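Local coordinates for protein phenylalanyl-tRNA synthetase beta chain (Pyrococcus horikoshii, PDB 2CXI) that forms, with the alpha subunit, the synthetase that joins phenylalanine to tRNA(Phe) at the expense of ATP, here as its N-terminal fragment containing the B3/4 editing domain, at residues 10-15 and 22-27; 29-34 and 63-68; 168-173 and 181-186; 208-213 and 219-224. One frame throughout, in Å; residues are numbered along the deposited sequence.

How the contacts relate
From the N terminus, contact 1 closes the short loop between helix 8-15 and helix 21-30. Contact 2 follows in series and closes a longer loop that holds the hairpin of strands 33-41 and 44-51. It brings the end of helix 21-30 against helix 62-72. The two contacts share helix 21-30 and touch each other, with A66 packed on L14 and I15. Contacts 3 and 4 come later, inside the B3/4 domain. None of the four nests in or crosses another. Contact 3 closes the loop over helix 176-182, and contact 4 closes the connection through strand 216-217. E219 joins them through K171 and G169. The centres of contacts 1 and 3 lie about 40 Å apart.

Contact 1 (10-15 and 22-27); sequences DLERLI and EEWEDL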
# COMPACT_ATOMS: atom_id res chain seq x y z
N ASP A 10 -17.47 -40.67 6.18
CA ASP A 10 -16.84 -39.38 6.58
C ASP A 10 -16.33 -39.51 8.02
O ASP A 10 -15.19 -39.19 8.29
CB ASP A 10 -17.80 -38.22 6.41
CG ASP A 10 -17.16 -36.86 6.65
OD1 ASP A 10 -16.02 -36.66 6.23
OD2 ASP A 10 -17.77 -35.91 7.22
N LEU A 11 -17.17 -40.00 8.94
CA LEU A 11 -16.75 -40.21 10.33
C LEU A 11 -15.53 -41.12 10.44
O LEU A 11 -14.55 -40.81 11.17
CB LEU A 11 -17.90 -40.88 11.09
CG LEU A 11 -18.98 -40.15 11.90
CD1 LEU A 11 -18.84 -38.70 12.36
CD2 LEU A 11 -20.42 -40.61 11.62
N GLU A 12 -15.56 -42.24 9.72
CA GLU A 12 -14.49 -43.22 9.75
C GLU A 12 -13.15 -42.71 9.17
O GLU A 12 -12.10 -43.02 9.73
CB GLU A 12 -14.95 -44.55 9.11
CG GLU A 12 -16.06 -45.15 9.98
CD GLU A 12 -16.73 -46.40 9.45
OE1 GLU A 12 -16.68 -46.67 8.22
OE2 GLU A 12 -17.32 -47.14 10.30
N ARG A 13 -13.18 -41.93 8.09
CA ARG A 13 -11.93 -41.29 7.60
C ARG A 13 -11.38 -40.32 8.63
O ARG A 13 -10.17 -40.27 8.84
CB ARG A 13 -12.08 -40.66 6.20
CG ARG A 13 -13.04 -39.49 6.06
CD ARG A 13 -12.82 -38.61 4.82
NE ARG A 13 -13.88 -37.64 4.63
CZ ARG A 13 -14.10 -37.00 3.48
NH1 ARG A 13 -13.32 -37.23 2.41
NH2 ARG A 13 -15.09 -36.13 3.38
N LEU A 14 -12.27 -39.61 9.34
CA LEU A 14 -11.85 -38.67 10.38
C LEU A 14 -11.27 -39.37 11.63
O LEU A 14 -10.22 -38.98 12.16
CB LEU A 14 -13.03 -37.73 10.74
CG LEU A 14 -13.46 -36.71 9.67
CD1 LEU A 14 -14.83 -36.14 10.08
CD2 LEU A 14 -12.39 -35.60 9.52
N ILE A 15 -11.93 -40.44 12.09
CA ILE A 15 -11.43 -41.20 13.23
C ILE A 15 -10.24 -42.03 12.79
O ILE A 15 -9.34 -42.27 13.58
CB ILE A 15 -12.55 -42.18 13.74
CG1 ILE A 15 -13.72 -41.34 14.34
CG2 ILE A 15 -11.95 -43.16 14.74
CD1 ILE A 15 -15.05 -42.08 14.34
N GLU A 22 -23.18 -52.25 14.83
CA GLU A 22 -23.36 -52.63 16.23
C GLU A 22 -22.35 -51.90 17.15
O GLU A 22 -22.72 -51.47 18.24
CB GLU A 22 -23.28 -54.16 16.41
CG GLU A 22 -23.30 -54.59 17.87
CD GLU A 22 -23.42 -56.11 18.07
OE1 GLU A 22 -23.66 -56.83 17.10
OE2 GLU A 22 -23.26 -56.56 19.20
N GLU A 23 -21.11 -51.73 16.71
CA GLU A 23 -20.11 -50.95 17.47
C GLU A 23 -20.44 -49.43 17.49
O GLU A 23 -20.20 -48.75 18.51
CB GLU A 23 -18.72 -51.17 16.88
CG GLU A 23 -18.16 -52.57 17.16
CD GLU A 23 -16.87 -52.86 16.43
OE1 GLU A 23 -16.71 -52.42 15.29
OE2 GLU A 23 -16.01 -53.58 17.01
N TRP A 24 -21.00 -48.93 16.39
CA TRP A 24 -21.43 -47.52 16.27
C TRP A 24 -22.45 -47.12 17.32
O TRP A 24 -22.51 -45.97 17.75
CB TRP A 24 -21.90 -47.20 14.84
CG TRP A 24 -20.74 -46.64 13.98
CD1 TRP A 24 -20.08 -47.26 12.95
CD2 TRP A 24 -20.10 -45.37 14.16
NE1 TRP A 24 -19.08 -46.44 12.46
CE2 TRP A 24 -19.05 -45.28 13.20
CE3 TRP A 24 -20.27 -44.31 15.08
CZ2 TRP A 24 -18.21 -44.16 13.10
CZ3 TRP A 24 -19.44 -43.18 14.97
CH2 TRP A 24 -18.41 -43.13 13.99
N GLU A 25 -23.22 -48.10 17.76
CA GLU A 25 -24.23 -47.90 18.79
C GLU A 25 -23.56 -47.45 20.05
O GLU A 25 -24.10 -46.59 20.72
CB GLU A 25 -24.98 -49.21 19.10
CG GLU A 25 -25.82 -49.68 17.93
CD GLU A 25 -27.15 -48.96 17.81
OE1 GLU A 25 -27.56 -48.23 18.73
OE2 GLU A 25 -27.78 -49.12 16.76
N ASP A 26 -22.41 -48.01 20.40
CA ASP A 26 -21.66 -47.53 21.58
C ASP A 26 -20.91 -46.22 21.33
O ASP A 26 -20.78 -45.37 22.21
CB ASP A 26 -20.66 -48.60 22.08
CG ASP A 26 -21.37 -49.92 22.42
OD1 ASP A 26 -22.47 -49.88 23.00
OD2 ASP A 26 -20.92 -51.01 22.12
N LEU A 27 -20.37 -46.10 20.11
CA LEU A 27 -19.56 -44.96 19.74
C LEU A 27 -20.30 -43.64 19.85
O LEU A 27 -19.75 -42.65 20.36
CB LEU A 27 -19.09 -45.13 18.28
CG LEU A 27 -17.64 -45.55 18.06
CD1 LEU A 27 -17.00 -46.47 19.11
CD2 LEU A 27 -17.44 -46.05 16.63
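Helices 10-15 and 22-27 meet at a wide spacing through E12 and W24. Their axes come no closer than 13.8 Å and their directions differ by 69°. The nearest CA atoms, those of E12 and W24, are 10.4 Å apart. The W24 indole bridges this gap. Its NE1 donates to E12 OE2 at 2.9 Å, and the bond is almost straight at 176°. The oxygen lies in the indole plane. Seen from the carboxylate, the donor comes on the anti side, tilted out of the plane. E12 CG stands beside its backbone N and the chain runs extended from there, which carries the carboxylate out to the indole. The same OE2 also takes a salt bridge from K8 and a bond from F19 N, so three donors grip one oxygen. Two consecutive helices, joined by a short loop, are thus splayed apart and spaced by an indole. F19 and F47 meet this indole edge-to-face, and I69 of helix 62-72 packs on it as well. The benzo end of the ring is apolar ground. W24 CH2 lies 3.7 Å from L11 CG and 3.5 Å from I15 CD1, both placed obliquely to the ring. A leucine in place of W24 has no N-H for E12, and would probably leave OE2 to K8 and F19 N alone and open a gap beside L11 and I15. L27 of the same helix lays CD2 over one ring face, 3.6 Å above the plane.

Contact 2 (29-34 and 63-68); sequences LYAKCE and EGVARQ
A31 and Q68 meet where helix 21-30 ends against helix 62-72. Q68 can be followed outward. Its CB lies 3.9 Å from A31 CA and also reaches Y30 O. CG comes closer to that carbonyl, with Q68 CG 3.5 Å from Y30 O. The chain then bends at chi2 (89°), which turns the amide off the line of CB and CG. Q68 NE2 lies 2.8 Å from G64 O, one turn back, at too poor an angle for a hydrogen bond. L59 and M311 touch the side chain, which is about 8 Å from that of D341, a predicted magnesium ligand shared with the alpha subunit. Nearly one turn earlier, V65 CG1 lies anti to the backbone N (chi1 174°) and meets A31 CB at 3.6 Å, methyl to methyl. K32 has positive phi and is the C-prime residue of a Schellman motif. C33 N bonds to V28 O and K32 N to L29 O, and the chain turns into strand 33-41. L49 of strand 44-51 touches both C33 and V65. The small side chain of A31 is consistent with the close approach, 5.2 Å between the CA atoms of A31 and V65. The contact rests on van der Waals packing of aliphatic carbons and the Y30 carbonyl oxygen, without a polar bond between the segments.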
# COMPACT_ATOMS: atom_id res chain seq x y z
N LEU A 29 -22.60 -42.60 21.77
CA LEU A 29 -22.75 -42.14 23.16
C LEU A 29 -21.47 -41.44 23.66
O LEU A 29 -21.53 -40.50 24.45
CB LEU A 29 -23.15 -43.31 24.08
CG LEU A 29 -24.34 -44.15 23.58
CD1 LEU A 29 -24.59 -45.46 24.36
CD2 LEU A 29 -25.64 -43.29 23.49
N TYR A 30 -20.30 -41.88 23.17
CA TYR A 30 -19.03 -41.20 23.46
C TYR A 30 -19.04 -39.73 22.98
O TYR A 30 -18.33 -38.89 23.54
CB TYR A 30 -17.83 -41.94 22.82
CG TYR A 30 -17.58 -43.36 23.33
CD1 TYR A 30 -18.06 -43.77 24.58
CD2 TYR A 30 -16.83 -44.27 22.58
CE1 TYR A 30 -17.83 -45.08 25.06
CE2 TYR A 30 -16.60 -45.57 23.03
CZ TYR A 30 -17.10 -45.96 24.27
OH TYR A 30 -16.87 -47.24 24.74
N ALA A 31 -19.81 -39.43 21.93
CA ALA A 31 -19.88 -38.06 21.40
C ALA A 31 -21.10 -37.32 21.97
O ALA A 31 -21.54 -36.31 21.41
CB ALA A 31 -19.96 -38.09 19.90
N LYS A 32 -21.65 -37.85 23.05
CA LYS A 32 -22.84 -37.27 23.70
C LYS A 32 -24.01 -37.14 22.73
O LYS A 32 -24.79 -36.18 22.75
CB LYS A 32 -22.54 -35.92 24.38
CG LYS A 32 -21.24 -35.90 25.21
CD LYS A 32 -21.09 -34.57 25.99
CE LYS A 32 -22.17 -34.42 27.04
NZ LYS A 32 -21.91 -33.18 27.83
N CYS A 33 -24.16 -38.14 21.87
CA CYS A 33 -25.37 -38.19 21.10
C CYS A 33 -25.97 -39.58 20.95
O CYS A 33 -25.39 -40.57 21.39
CB CYS A 33 -25.22 -37.50 19.77
SG CYS A 33 -23.91 -38.15 18.79
N GLU A 34 -27.16 -39.60 20.35
CA GLU A 34 -27.88 -40.85 20.13
C GLU A 34 -28.06 -41.07 18.64
O GLU A 34 -28.13 -40.12 17.86
CB GLU A 34 -29.26 -40.78 20.80
CG GLU A 34 -29.19 -40.58 22.30
CD GLU A 34 -29.14 -41.89 23.09
OE1 GLU A 34 -29.35 -42.99 22.51
OE2 GLU A 34 -28.88 -41.80 24.33
N GLU A 63 -17.03 -33.62 12.34
CA GLU A 63 -15.66 -33.34 12.81
C GLU A 63 -15.61 -33.42 14.33
O GLU A 63 -14.66 -33.97 14.91
CB GLU A 63 -15.14 -31.96 12.31
CG GLU A 63 -15.13 -31.80 10.79
CD GLU A 63 -16.46 -31.33 10.21
OE1 GLU A 63 -17.47 -31.21 10.93
OE2 GLU A 63 -16.51 -31.06 9.01
N GLY A 64 -16.60 -32.80 14.98
CA GLY A 64 -16.64 -32.74 16.45
C GLY A 64 -16.94 -34.10 17.07
O GLY A 64 -16.38 -34.46 18.12
N VAL A 65 -17.82 -34.85 16.41
CA VAL A 65 -18.15 -36.22 16.84
C VAL A 65 -16.93 -37.18 16.76
O VAL A 65 -16.62 -37.92 17.72
CB VAL A 65 -19.34 -36.76 16.01
CG1 VAL A 65 -19.61 -38.27 16.33
CG2 VAL A 65 -20.56 -35.94 16.29
N ALA A 66 -16.22 -37.14 15.62
CA ALA A 66 -15.03 -37.95 15.39
C ALA A 66 -13.97 -37.57 16.40
O ALA A 66 -13.25 -38.41 16.90
CB ALA A 66 -14.52 -37.71 13.97
N ARG A 67 -13.86 -36.28 16.69
CA ARG A 67 -12.84 -35.82 17.63
C ARG A 67 -13.12 -36.44 19.00
O ARG A 67 -12.24 -37.06 19.58
CB ARG A 67 -12.85 -34.27 17.68
CG ARG A 67 -11.69 -33.59 18.46
CD ARG A 67 -11.66 -32.09 18.11
NE ARG A 67 -12.96 -31.50 18.40
CZ ARG A 67 -13.53 -30.49 17.75
NH1 ARG A 67 -12.92 -29.88 16.72
NH2 ARG A 67 -14.73 -30.08 18.15
N GLN A 68 -14.36 -36.34 19.48
CA GLN A 68 -14.71 -36.96 20.75
C GLN A 68 -14.42 -38.43 20.79
O GLN A 68 -13.86 -38.93 21.78
CB GLN A 68 -16.19 -36.84 21.05
CG GLN A 68 -16.38 -36.21 22.33
CD GLN A 68 -16.42 -34.79 22.00
OE1 GLN A 68 -15.94 -33.93 22.75
NE2 GLN A 68 -16.97 -34.51 20.82

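Contact 3 (168-173 and 181-186); sequences LGYKEE and EKHEKG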
# COMPACT_ATOMS: atom_id res chain seq x y z
N LEU A 168 -27.55 -14.64 -3.69
CA LEU A 168 -27.53 -16.05 -4.04
C LEU A 168 -28.87 -16.49 -4.64
O LEU A 168 -29.93 -16.29 -4.03
CB LEU A 168 -27.26 -16.90 -2.80
CG LEU A 168 -27.21 -18.41 -3.02
CD1 LEU A 168 -25.87 -18.82 -3.56
CD2 LEU A 168 -27.51 -19.16 -1.73
N GLY A 169 -28.76 -17.11 -5.81
CA GLY A 169 -29.90 -17.64 -6.57
C GLY A 169 -30.44 -16.67 -7.61
O GLY A 169 -31.40 -17.01 -8.30
N TYR A 170 -29.84 -15.48 -7.73
CA TYR A 170 -30.30 -14.43 -8.68
C TYR A 170 -29.11 -13.93 -9.51
O TYR A 170 -28.02 -13.69 -8.97
CB TYR A 170 -30.93 -13.25 -7.94
CG TYR A 170 -32.24 -13.55 -7.25
CD1 TYR A 170 -33.45 -12.99 -7.73
CD2 TYR A 170 -32.30 -14.39 -6.15
CE1 TYR A 170 -34.67 -13.25 -7.08
CE2 TYR A 170 -33.49 -14.67 -5.50
CZ TYR A 170 -34.68 -14.11 -5.97
OH TYR A 170 -35.85 -14.40 -5.33
N LYS A 171 -29.31 -13.76 -10.83
CA LYS A 171 -28.19 -13.41 -11.73
C LYS A 171 -27.98 -11.91 -11.91
O LYS A 171 -26.98 -11.50 -12.49
CB LYS A 171 -28.32 -14.05 -13.13
CG LYS A 171 -28.36 -15.55 -13.14
CD LYS A 171 -26.98 -16.11 -12.84
CE LYS A 171 -27.04 -17.45 -12.09
NZ LYS A 171 -25.65 -17.87 -11.66
N GLU A 172 -28.93 -11.12 -11.43
CA GLU A 172 -28.91 -9.67 -11.59
C GLU A 172 -28.87 -8.98 -10.22
O GLU A 172 -29.50 -9.44 -9.28
CB GLU A 172 -30.19 -9.19 -12.35
CG GLU A 172 -30.22 -7.69 -12.66
CD GLU A 172 -29.01 -7.29 -13.50
OE1 GLU A 172 -28.02 -6.74 -12.95
OE2 GLU A 172 -28.99 -7.60 -14.70
N GLU A 173 -28.19 -7.85 -10.15
CA GLU A 173 -28.13 -7.05 -8.93
C GLU A 173 -29.48 -6.43 -8.57
O GLU A 173 -30.29 -6.10 -9.46
CB GLU A 173 -27.11 -5.93 -9.10
CG GLU A 173 -25.71 -6.48 -9.27
CD GLU A 173 -24.63 -5.44 -9.11
OE1 GLU A 173 -24.92 -4.24 -9.43
OE2 GLU A 173 -23.51 -5.83 -8.66
N GLU A 181 -37.09 -7.41 0.52
CA GLU A 181 -38.47 -7.59 0.05
C GLU A 181 -38.68 -8.89 -0.74
O GLU A 181 -39.60 -9.64 -0.45
CB GLU A 181 -38.83 -6.36 -0.80
CG GLU A 181 -40.29 -6.23 -1.18
CD GLU A 181 -40.49 -5.36 -2.42
OE1 GLU A 181 -39.58 -4.56 -2.78
OE2 GLU A 181 -41.57 -5.50 -3.07
N LYS A 182 -37.82 -9.16 -1.71
CA LYS A 182 -38.01 -10.25 -2.68
C LYS A 182 -37.35 -11.59 -2.36
O LYS A 182 -37.88 -12.64 -2.73
CB LYS A 182 -37.49 -9.81 -4.06
CG LYS A 182 -38.26 -8.64 -4.64
CD LYS A 182 -39.66 -9.10 -5.07
CE LYS A 182 -40.72 -8.13 -4.59
NZ LYS A 182 -40.50 -6.77 -5.20
N HIS A 183 -36.16 -11.57 -1.77
CA HIS A 183 -35.44 -12.82 -1.50
C HIS A 183 -36.11 -13.57 -0.36
O HIS A 183 -36.51 -12.98 0.64
CB HIS A 183 -33.97 -12.54 -1.15
CG HIS A 183 -33.10 -13.73 -1.34
ND1 HIS A 183 -33.11 -14.80 -0.47
CD2 HIS A 183 -32.23 -14.05 -2.33
CE1 HIS A 183 -32.27 -15.72 -0.91
NE2 HIS A 183 -31.72 -15.29 -2.03
N GLU A 184 -36.23 -14.88 -0.49
CA GLU A 184 -36.83 -15.67 0.61
C GLU A 184 -36.11 -15.49 1.98
O GLU A 184 -36.76 -15.47 3.03
CB GLU A 184 -36.93 -17.14 0.24
CG GLU A 184 -35.60 -17.87 0.29
CD GLU A 184 -35.70 -19.30 -0.19
OE1 GLU A 184 -34.63 -19.90 -0.48
OE2 GLU A 184 -36.85 -19.81 -0.29
N LYS A 185 -34.79 -15.31 1.97
CA LYS A 185 -34.04 -15.10 3.22
C LYS A 185 -34.19 -13.65 3.68
O LYS A 185 -34.04 -13.33 4.87
CB LYS A 185 -32.56 -15.47 3.03
CG LYS A 185 -32.31 -16.95 2.80
CD LYS A 185 -32.77 -17.78 3.98
CE LYS A 185 -32.56 -19.26 3.69
NZ LYS A 185 -33.65 -20.07 4.29
N GLY A 186 -34.51 -12.78 2.73
CA GLY A 186 -34.87 -11.41 3.04
C GLY A 186 -36.18 -11.30 3.81
O GLY A 186 -36.30 -10.51 4.76
O HOH W 1 -35.76 -16.20 -3.01
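L168 and H183 make the polar link of this contact. H183 NE2 donates to L168 O at 2.9 Å, in the carbonyl plane and close to the imidazole plane. The other ring nitrogen, ND1, accepts from K185 N at 3.0 Å, again nearly in plane. H183 is the N-cap of helix 184-189, and this is a side-chain capping bond. The two bonds use both ring nitrogens and fix the rotation of the imidazole. With CG anti to the backbone N (chi1 -160°), the ring reaches across to the loop. The aromatic contact is oblique. Y170 CE2 lies 3.5 Å from H183 CD2, and the ring planes are 42° apart. Water adds a third link. Water 1 bonds to Y170 OH at 2.9 Å and accepts from E184 N at the same distance, so it also serves the first turn of the helix. This water sits over one face of the imidazole. Within the B3/4 domain, H183 stands at the break between helix 176-182 and helix 184-189. The 168-173 loop runs between strands 164-165 and 174-175. I216 of strand 216-217 touches both L168 and H183, and L168 pairs with N217 through the backbone.

Contact 4 (208-213 and 219-224); sequences NVLSMP and EFTGRV
T221 points its side chain at N208 CB and the carbonyl of V209. Its OG1 and CG2 both lie near N208 CB, and CB comes up against V209 O at 3.2 Å. A chi1 of -61° sets OG1 beside the backbone N and anti to the carbonyl carbon, which puts CG2 anti to the N. T221 CG2 rests 3.6 Å from N208 CB. The same methyl touches L210 CD1 at 4.1 Å, where the two side chains cross at about a right angle. The hydroxyl branch is as near: T221 OG1 is 3.6 Å from N208 CB. It is near V209 O as well, but the angle is poor for a direct bond. Water 2 joins these two oxygens instead. It donates to V209 O at 2.8 Å and bonds T221 OG1 at 2.9 Å. A valine in place of T221 has no hydroxyl, so water 2 would probably lose its hold on this side and the bridge to V209 O with it. Further along 219-224, R223 folds back and NH1 donates to E219 O at 2.9 Å, on a carbonyl lone pair. This bond holds the guanidinium beside E219. L210 and S211 both face L202 and form a classic beta bulge. Strand 209-212 lies between strands 199-204 and 216-217 in the mixed sheet of the B3/4 domain. F145 of strand 140-146 packs on L210. Separately, G222 pairs through its backbone with D146, which ties the loop to strand 140-146.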
# COMPACT_ATOMS: atom_id res chain seq x y z
N ASN A 208 -16.64 -5.73 -4.46
CA ASN A 208 -17.44 -6.95 -4.61
C ASN A 208 -18.03 -7.36 -3.27
O ASN A 208 -17.30 -7.58 -2.29
CB ASN A 208 -16.62 -8.09 -5.21
CG ASN A 208 -15.96 -7.67 -6.50
OD1 ASN A 208 -16.63 -7.50 -7.52
ND2 ASN A 208 -14.67 -7.42 -6.44
N VAL A 209 -19.34 -7.48 -3.27
CA VAL A 209 -20.08 -7.80 -2.04
C VAL A 209 -20.08 -9.30 -1.85
O VAL A 209 -20.64 -10.07 -2.68
CB VAL A 209 -21.54 -7.27 -2.11
CG1 VAL A 209 -22.36 -7.74 -0.88
CG2 VAL A 209 -21.57 -5.76 -2.25
N LEU A 210 -19.46 -9.69 -0.74
CA LEU A 210 -19.52 -11.05 -0.23
C LEU A 210 -20.91 -11.45 0.24
O LEU A 210 -21.40 -12.51 -0.14
CB LEU A 210 -18.50 -11.23 0.92
CG LEU A 210 -17.06 -11.50 0.51
CD1 LEU A 210 -16.42 -10.19 -0.05
CD2 LEU A 210 -16.31 -11.99 1.78
N SER A 211 -21.53 -10.62 1.08
CA SER A 211 -22.80 -10.96 1.69
C SER A 211 -23.43 -9.72 2.33
O SER A 211 -22.76 -8.68 2.49
CB SER A 211 -22.57 -12.04 2.77
OG SER A 211 -21.90 -11.48 3.90
N MSE A 212 -24.71 -9.83 2.70
CA MSE A 212 -25.30 -8.88 3.61
C MSE A 212 -25.67 -9.60 4.91
O MSE A 212 -26.76 -10.21 4.97
CB MSE A 212 -26.56 -8.27 2.95
CG MSE A 212 -27.39 -7.45 3.90
SE MSE A 212 -28.88 -6.46 3.00
CE MSE A 212 -29.69 -7.85 2.10
N PRO A 213 -24.79 -9.62 5.93
CA PRO A 213 -25.17 -10.28 7.21
C PRO A 213 -26.41 -9.61 7.84
O PRO A 213 -26.58 -8.38 7.74
CB PRO A 213 -23.94 -10.09 8.09
CG PRO A 213 -22.78 -9.95 7.10
CD PRO A 213 -23.41 -9.11 5.97
N GLU A 219 -24.42 -14.21 -5.06
CA GLU A 219 -24.39 -15.22 -6.13
C GLU A 219 -22.98 -15.40 -6.76
O GLU A 219 -22.57 -16.52 -7.09
CB GLU A 219 -25.41 -14.82 -7.22
CG GLU A 219 -25.42 -15.75 -8.44
CD GLU A 219 -25.95 -17.15 -8.15
OE1 GLU A 219 -26.48 -17.48 -7.07
OE2 GLU A 219 -25.85 -17.97 -9.06
N PHE A 220 -22.25 -14.31 -6.92
CA PHE A 220 -21.03 -14.35 -7.73
C PHE A 220 -19.71 -14.11 -7.00
O PHE A 220 -18.64 -14.41 -7.56
CB PHE A 220 -21.12 -13.30 -8.83
CG PHE A 220 -22.26 -13.55 -9.79
CD1 PHE A 220 -22.18 -14.57 -10.73
CD2 PHE A 220 -23.42 -12.75 -9.74
CE1 PHE A 220 -23.24 -14.81 -11.63
CE2 PHE A 220 -24.49 -12.98 -10.64
CZ PHE A 220 -24.38 -14.00 -11.58
N THR A 221 -19.78 -13.57 -5.79
CA THR A 221 -18.54 -13.24 -5.08
C THR A 221 -18.18 -14.24 -4.00
O THR A 221 -18.93 -14.38 -3.01
CB THR A 221 -18.65 -11.83 -4.48
OG1 THR A 221 -18.83 -10.90 -5.54
CG2 THR A 221 -17.28 -11.40 -3.85
N GLY A 222 -17.01 -14.88 -4.16
CA GLY A 222 -16.44 -15.78 -3.16
C GLY A 222 -17.18 -17.08 -2.93
O GLY A 222 -17.13 -17.64 -1.81
N ARG A 223 -17.85 -17.61 -3.96
CA ARG A 223 -18.57 -18.89 -3.80
C ARG A 223 -17.67 -20.07 -3.46
O ARG A 223 -16.61 -20.26 -4.06
CB ARG A 223 -19.41 -19.18 -5.05
CG ARG A 223 -20.50 -18.14 -5.23
CD ARG A 223 -21.71 -18.34 -4.32
NE ARG A 223 -22.34 -19.67 -4.44
CZ ARG A 223 -23.14 -20.03 -5.42
NH1 ARG A 223 -23.43 -19.20 -6.41
NH2 ARG A 223 -23.68 -21.25 -5.42
N VAL A 224 -18.06 -20.84 -2.44
CA VAL A 224 -17.35 -22.05 -2.04
C VAL A 224 -17.86 -23.25 -2.86
O VAL A 224 -19.05 -23.51 -2.95
CB VAL A 224 -17.54 -22.38 -0.53
CG1 VAL A 224 -16.73 -23.61 -0.13
CG2 VAL A 224 -17.14 -21.19 0.37
O HOH W 2 -21.49 -9.77 -5.36